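Long-range contact in DNA alpha-glucosyltransferase (Enterobacteria phage T4, PDB 1XV5), which is a bacteriophage glycosyltransferase of the GT-B class, built from two Rossmann-like domains, with uridine-5'-diphosphate bound in its model: residues 282-296 and 309-323. Numbering follows the deposited sequence.
Sequences LERMSKSGFGYQLSK and THLELGACGTIPVFW. With UDP (uridine-5'-diphosphate), chain C.
Gln293 lays its amide flat on the imidazole of His310: the two planes lie 18° apart, and NE2 of Gln293 sits 3.2 Å above the ring plane, over its centre. The planes stack, and Gln293 OE1 and His310 NE2, though 3.0 Å apart, are not placed for a hydrogen bond. With CG roughly anti to the backbone N (chi1 -152°) and the chain bent at chi2, the amide is brought over the ring. Both ends of it are held: NE2 donates to Thr309 OG1 at 2.8 Å and also to Glu307 OE1, while OE1 accepts from Ser295 N. His310 ND1 accepts from Glu307 N.

Trp323, at the N-cap of helix 324-329, receives Lys296 over one indole face. Lys296 CB lies 3.6 Å from the centroid of the five-membered ring, 19° off its normal, a CH-pi contact, and CE lies above the indole plane near its rim, by CZ2 and CH2.

Between these side chains the parallel strands pair through Gly291 N to Ile319 O (3.0 Å), Val321 N to Gly291 O (2.8 Å) and Gln293 N to Val321 O. Val321 turns CB onto the Tyr292 ring, whereas Leu313 packs CD1 against Gly291 on the other face. Neighbours in one sheet, strands 288-293 and 319-323 are joined through helix 308-316, a beta-alpha-beta crossover of the C-terminal Rossmann-like domain.

Thr309 N donates to UDP O2A at 3.0 Å, and Glu312 accepts from both ribose hydroxyls. The amide bond therefore ties Gln293 to the side chain of Thr309, whose backbone N meets the phosphate, a second-shell arrangement consistent with positioning that helix turn.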
loop_
_atom_site.group_PDB
_atom_site.type_symbol
_atom_site.label_atom_id
_atom_site.label_comp_id
_atom_site.label_asym_id
_atom_site.label_seq_id
_atom_site.Cartn_x
_atom_site.Cartn_y
_atom_site.Cartn_z
ATOM N N LEU A 282 8.586 7.444 -9.021
ATOM C CA LEU A 282 9.849 7.151 -8.346
ATOM C C LEU A 282 10.987 7.991 -8.924
ATOM O O LEU A 282 11.861 8.453 -8.193
ATOM C CB LEU A 282 10.186 5.655 -8.454
ATOM C CG LEU A 282 9.257 4.703 -7.690
ATOM C CD1 LEU A 282 9.652 3.263 -7.967
ATOM C CD2 LEU A 282 9.340 4.991 -6.190
ATOM N N GLU A 283 10.977 8.191 -10.237
ATOM C CA GLU A 283 12.010 8.996 -10.879
ATOM C C GLU A 283 11.887 10.445 -10.402
ATOM O O GLU A 283 12.879 11.066 -10.011
ATOM C CB GLU A 283 11.867 8.911 -12.404
ATOM C CG GLU A 283 12.871 9.724 -13.208
ATOM C CD GLU A 283 14.321 9.358 -12.921
ATOM O OE1 GLU A 283 14.607 8.177 -12.634
ATOM O OE2 GLU A 283 15.180 10.260 -13.001
ATOM N N ARG A 284 10.667 10.979 -10.417
ATOM C CA ARG A 284 10.442 12.355 -9.977
ATOM C C ARG A 284 10.784 12.528 -8.500
ATOM O O ARG A 284 11.398 13.527 -8.104
ATOM C CB ARG A 284 8.979 12.769 -10.194
ATOM C CG ARG A 284 8.581 12.990 -11.649
ATOM C CD ARG A 284 7.164 13.567 -11.746
ATOM N NE ARG A 284 6.125 12.615 -11.360
ATOM C CZ ARG A 284 5.552 11.748 -12.190
ATOM N NH1 ARG A 284 5.915 11.706 -13.467
ATOM N NH2 ARG A 284 4.600 10.933 -11.751
ATOM N N MET A 285 10.382 11.552 -7.692
ATOM C CA MET A 285 10.625 11.604 -6.255
ATOM C C MET A 285 12.109 11.530 -5.920
ATOM O O MET A 285 12.570 12.196 -4.991
ATOM C CB MET A 285 9.885 10.463 -5.555
ATOM C CG MET A 285 9.940 10.512 -4.034
ATOM S SD MET A 285 9.044 11.920 -3.330
ATOM C CE MET A 285 7.324 11.352 -3.490
ATOM N N SER A 286 12.857 10.731 -6.681
ATOM C CA SER A 286 14.288 10.575 -6.440
ATOM C C SER A 286 15.037 11.890 -6.631
ATOM O O SER A 286 16.174 12.038 -6.172
ATOM C CB SER A 286 14.879 9.514 -7.377
ATOM O OG SER A 286 14.910 9.987 -8.716
ATOM N N LYS A 287 14.403 12.836 -7.315
ATOM C CA LYS A 287 15.014 14.137 -7.564
ATOM C C LYS A 287 14.343 15.240 -6.756
ATOM O O LYS A 287 14.588 16.423 -6.989
ATOM C CB LYS A 287 14.955 14.468 -9.064
ATOM C CG LYS A 287 15.837 13.552 -9.919
ATOM C CD LYS A 287 15.732 13.855 -11.415
ATOM C CE LYS A 287 14.367 13.487 -11.971
ATOM N NZ LYS A 287 14.319 13.582 -13.461
ATOM N N SER A 288 13.500 14.841 -5.805
ATOM C CA SER A 288 12.786 15.786 -4.946
ATOM C C SER A 288 13.433 15.817 -3.566
ATOM O O SER A 288 13.779 14.778 -3.005
ATOM C CB SER A 288 11.319 15.379 -4.815
ATOM O OG SER A 288 10.685 15.351 -6.079
ATOM N N GLY A 289 13.591 17.015 -3.018
ATOM C CA GLY A 289 14.219 17.140 -1.717
ATOM C C GLY A 289 13.539 16.372 -0.602
ATOM O O GLY A 289 14.189 15.647 0.159
ATOM N N PHE A 290 12.222 16.518 -0.503
ATOM C CA PHE A 290 11.484 15.852 0.554
ATOM C C PHE A 290 10.205 15.193 0.076
ATOM O O PHE A 290 9.436 15.780 -0.686
ATOM C CB PHE A 290 11.186 16.860 1.672
ATOM C CG PHE A 290 12.414 17.535 2.194
ATOM C CD1 PHE A 290 12.950 18.643 1.539
ATOM C CD2 PHE A 290 13.105 16.998 3.274
ATOM C CE1 PHE A 290 14.166 19.197 1.950
ATOM C CE2 PHE A 290 14.319 17.544 3.690
ATOM C CZ PHE A 290 14.849 18.643 3.025
ATOM N N GLY A 291 10.012 13.953 0.519
ATOM C CA GLY A 291 8.831 13.188 0.166
ATOM C C GLY A 291 7.934 13.100 1.384
ATOM O O GLY A 291 8.414 12.932 2.508
ATOM N N TYR A 292 6.628 13.194 1.161
ATOM C CA TYR A 292 5.669 13.160 2.251
ATOM C C TYR A 292 4.675 12.017 2.156
ATOM O O TYR A 292 4.106 11.753 1.101
ATOM C CB TYR A 292 4.890 14.474 2.293
ATOM C CG TYR A 292 5.741 15.688 2.577
ATOM C CD1 TYR A 292 5.603 16.393 3.772
ATOM C CD2 TYR A 292 6.687 16.131 1.653
ATOM C CE1 TYR A 292 6.389 17.516 4.043
ATOM C CE2 TYR A 292 7.479 17.252 1.912
ATOM C CZ TYR A 292 7.322 17.937 3.108
ATOM O OH TYR A 292 8.102 19.044 3.371
ATOM N N GLN A 293 4.473 11.346 3.282
ATOM C CA GLN A 293 3.519 10.250 3.376
ATOM C C GLN A 293 2.929 10.511 4.748
ATOM O O GLN A 293 3.533 10.185 5.770
ATOM C CB GLN A 293 4.241 8.904 3.326
ATOM C CG GLN A 293 3.384 7.785 2.754
ATOM C CD GLN A 293 2.325 7.297 3.722
ATOM O OE1 GLN A 293 1.987 7.974 4.690
ATOM N NE2 GLN A 293 1.791 6.113 3.457
ATOM N N LEU A 294 1.753 11.129 4.764
ATOM C CA LEU A 294 1.126 11.508 6.017
ATOM C C LEU A 294 -0.063 10.673 6.470
ATOM O O LEU A 294 -0.987 11.192 7.102
ATOM C CB LEU A 294 0.737 12.988 5.935
ATOM C CG LEU A 294 1.882 13.917 5.512
ATOM C CD1 LEU A 294 1.365 15.346 5.372
ATOM C CD2 LEU A 294 3.018 13.849 6.534
ATOM N N SER A 295 -0.040 9.381 6.168
ATOM C CA SER A 295 -1.128 8.511 6.594
ATOM C C SER A 295 -1.216 8.548 8.117
ATOM O O SER A 295 -0.201 8.513 8.818
ATOM C CB SER A 295 -0.905 7.081 6.101
ATOM O OG SER A 295 -1.139 7.015 4.705
ATOM N N LYS A 296 -2.444 8.618 8.615
ATOM C CA LYS A 296 -2.696 8.725 10.048
ATOM C C LYS A 296 -3.797 7.786 10.526
ATOM O O LYS A 296 -4.747 8.212 11.193
ATOM C CB LYS A 296 -3.076 10.172 10.361
ATOM C CG LYS A 296 -4.195 10.699 9.455
ATOM C CD LYS A 296 -4.092 12.199 9.241
ATOM C CE LYS A 296 -4.278 12.958 10.539
ATOM N NZ LYS A 296 -4.115 14.420 10.340
ATOM N N THR A 309 3.797 3.496 -0.180
ATOM C CA THR A 309 4.281 4.850 -0.408
ATOM C C THR A 309 5.324 5.230 0.641
ATOM O O THR A 309 6.212 6.028 0.363
ATOM C CB THR A 309 3.136 5.890 -0.420
ATOM O OG1 THR A 309 2.278 5.687 0.707
ATOM C CG2 THR A 309 2.325 5.765 -1.712
ATOM N N HIS A 310 5.220 4.665 1.845
ATOM C CA HIS A 310 6.214 4.936 2.892
ATOM C C HIS A 310 7.558 4.386 2.408
ATOM O O HIS A 310 8.576 5.079 2.384
ATOM C CB HIS A 310 5.881 4.191 4.192
ATOM C CG HIS A 310 4.818 4.831 5.028
ATOM N ND1 HIS A 310 3.685 4.153 5.423
ATOM C CD2 HIS A 310 4.760 6.045 5.625
ATOM C CE1 HIS A 310 2.978 4.919 6.234
ATOM N NE2 HIS A 310 3.608 6.072 6.373
ATOM N N LEU A 311 7.544 3.112 2.038
ATOM C CA LEU A 311 8.752 2.432 1.591
ATOM C C LEU A 311 9.375 3.048 0.351
ATOM O O LEU A 311 10.597 3.122 0.232
ATOM C CB LEU A 311 8.446 0.953 1.341
ATOM C CG LEU A 311 7.760 0.201 2.488
ATOM C CD1 LEU A 311 7.657 -1.274 2.122
ATOM C CD2 LEU A 311 8.549 0.375 3.797
ATOM N N GLU A 312 8.536 3.496 -0.572
ATOM C CA GLU A 312 9.027 4.090 -1.800
ATOM C C GLU A 312 9.838 5.361 -1.545
ATOM O O GLU A 312 10.815 5.620 -2.236
ATOM C CB GLU A 312 7.846 4.348 -2.744
ATOM C CG GLU A 312 7.304 3.041 -3.329
ATOM C CD GLU A 312 5.932 3.162 -3.973
ATOM O OE1 GLU A 312 5.570 2.235 -4.730
ATOM O OE2 GLU A 312 5.213 4.153 -3.721
ATOM N N LEU A 313 9.453 6.145 -0.543
ATOM C CA LEU A 313 10.202 7.367 -0.250
ATOM C C LEU A 313 11.637 7.059 0.168
ATOM O O LEU A 313 12.592 7.647 -0.348
ATOM C CB LEU A 313 9.510 8.177 0.853
ATOM C CG LEU A 313 8.093 8.653 0.527
ATOM C CD1 LEU A 313 7.648 9.673 1.567
ATOM C CD2 LEU A 313 8.063 9.273 -0.867
ATOM N N GLY A 314 11.794 6.132 1.103
ATOM C CA GLY A 314 13.130 5.793 1.551
ATOM C C GLY A 314 13.933 5.068 0.488
ATOM O O GLY A 314 15.133 5.288 0.338
ATOM N N ALA A 315 13.262 4.214 -0.271
ATOM C CA ALA A 315 13.934 3.436 -1.300
ATOM C C ALA A 315 14.494 4.230 -2.476
ATOM O O ALA A 315 15.541 3.870 -3.010
ATOM C CB ALA A 315 12.999 2.342 -1.809
ATOM N N CYS A 316 13.822 5.304 -2.883
ATOM C CA CYS A 316 14.305 6.070 -4.023
ATOM C C CYS A 316 15.304 7.173 -3.670
ATOM O O CYS A 316 15.827 7.842 -4.551
ATOM C CB CYS A 316 13.132 6.650 -4.826
ATOM S SG CYS A 316 12.296 8.050 -4.079
ATOM N N GLY A 317 15.561 7.376 -2.382
ATOM C CA GLY A 317 16.552 8.373 -2.019
ATOM C C GLY A 317 16.144 9.786 -1.664
ATOM O O GLY A 317 16.981 10.689 -1.718
ATOM N N THR A 318 14.882 10.012 -1.332
ATOM C CA THR A 318 14.483 11.352 -0.911
ATOM C C THR A 318 14.442 11.259 0.613
ATOM O O THR A 318 14.637 10.181 1.167
ATOM C CB THR A 318 13.076 11.749 -1.433
ATOM O OG1 THR A 318 12.800 13.108 -1.063
ATOM C CG2 THR A 318 12.001 10.849 -0.840
ATOM N N ILE A 319 14.229 12.381 1.294
ATOM C CA ILE A 319 14.128 12.347 2.748
ATOM C C ILE A 319 12.666 12.082 3.081
ATOM O O ILE A 319 11.789 12.850 2.689
ATOM C CB ILE A 319 14.542 13.687 3.383
ATOM C CG1 ILE A 319 16.058 13.860 3.287
ATOM C CG2 ILE A 319 14.078 13.736 4.841
ATOM C CD1 ILE A 319 16.849 12.824 4.073
ATOM N N PRO A 320 12.382 10.982 3.795
ATOM C CA PRO A 320 10.992 10.673 4.143
ATOM C C PRO A 320 10.433 11.536 5.261
ATOM O O PRO A 320 11.065 11.709 6.304
ATOM C CB PRO A 320 11.047 9.202 4.565
ATOM C CG PRO A 320 12.296 8.677 3.928
ATOM C CD PRO A 320 13.256 9.831 4.077
ATOM N N VAL A 321 9.244 12.077 5.038
ATOM C CA VAL A 321 8.572 12.869 6.052
ATOM C C VAL A 321 7.282 12.092 6.312
ATOM O O VAL A 321 6.395 12.060 5.459
ATOM C CB VAL A 321 8.260 14.292 5.549
ATOM C CG1 VAL A 321 7.514 15.073 6.629
ATOM C CG2 VAL A 321 9.565 15.012 5.178
ATOM N N PHE A 322 7.206 11.446 7.478
ATOM C CA PHE A 322 6.047 10.631 7.859
ATOM C C PHE A 322 5.252 11.246 9.012
ATOM O O PHE A 322 5.768 12.066 9.768
ATOM C CB PHE A 322 6.480 9.231 8.321
ATOM C CG PHE A 322 7.160 8.385 7.267
ATOM C CD1 PHE A 322 7.115 8.717 5.919
ATOM C CD2 PHE A 322 7.811 7.208 7.646
ATOM C CE1 PHE A 322 7.707 7.890 4.955
ATOM C CE2 PHE A 322 8.405 6.373 6.697
ATOM C CZ PHE A 322 8.353 6.714 5.347
ATOM N N TRP A 323 4.002 10.810 9.153
ATOM C CA TRP A 323 3.127 11.285 10.225
ATOM C C TRP A 323 3.655 10.742 11.553
ATOM O O TRP A 323 3.776 9.531 11.733
ATOM C CB TRP A 323 1.696 10.793 9.978
ATOM C CG TRP A 323 0.672 11.347 10.922
ATOM C CD1 TRP A 323 0.054 10.687 11.943
ATOM C CD2 TRP A 323 0.136 12.674 10.919
ATOM N NE1 TRP A 323 -0.839 11.520 12.577
ATOM C CE2 TRP A 323 -0.808 12.746 11.968
ATOM C CE3 TRP A 323 0.361 13.812 10.131
ATOM C CZ2 TRP A 323 -1.530 13.912 12.250
ATOM C CZ3 TRP A 323 -0.358 14.973 10.410
ATOM C CH2 TRP A 323 -1.293 15.011 11.463
HETATM N N1 UDP C . 0.347 4.167 -6.755
HETATM C C2 UDP C . 0.631 4.373 -8.090
HETATM N N3 UDP C . -0.116 5.353 -8.694
HETATM C C4 UDP C . -1.092 6.136 -8.104
HETATM C C5 UDP C . -1.316 5.867 -6.717
HETATM C C6 UDP C . -0.607 4.913 -6.105
HETATM O O2 UDP C . 1.486 3.742 -8.689
HETATM O O4 UDP C . -1.680 6.980 -8.778
HETATM C "C1'" UDP C . 1.097 3.116 -6.058
HETATM C "C2'" UDP C . 1.913 3.598 -4.863
HETATM O "O2'" UDP C . 3.138 4.163 -5.279
HETATM C "C3'" UDP C . 2.055 2.292 -4.093
HETATM C "C4'" UDP C . 0.661 1.687 -4.255
HETATM O "O4'" UDP C . 0.166 2.202 -5.520
HETATM O "O3'" UDP C . 3.023 1.465 -4.739
HETATM C "C5'" UDP C . -0.320 2.034 -3.152
HETATM O "O5'" UDP C . -0.059 1.232 -2.006
HETATM P PA UDP C . -0.036 1.822 -0.525
HETATM O O1A UDP C . 0.265 0.672 0.353
HETATM O O2A UDP C . 0.856 3.011 -0.497
HETATM O O3A UDP C . -1.556 2.359 -0.239
HETATM P PB UDP C . -3.018 1.825 -0.750
HETATM O O1B UDP C . -3.970 2.056 0.367
HETATM O O2B UDP C . -3.290 2.439 -2.069
HETATM O O3B UDP C . -2.827 0.260 -0.939
HETATM O O HOH W 1 17.654 9.874 -4.902
HETATM O O HOH W 2 2.601 8.444 7.780
#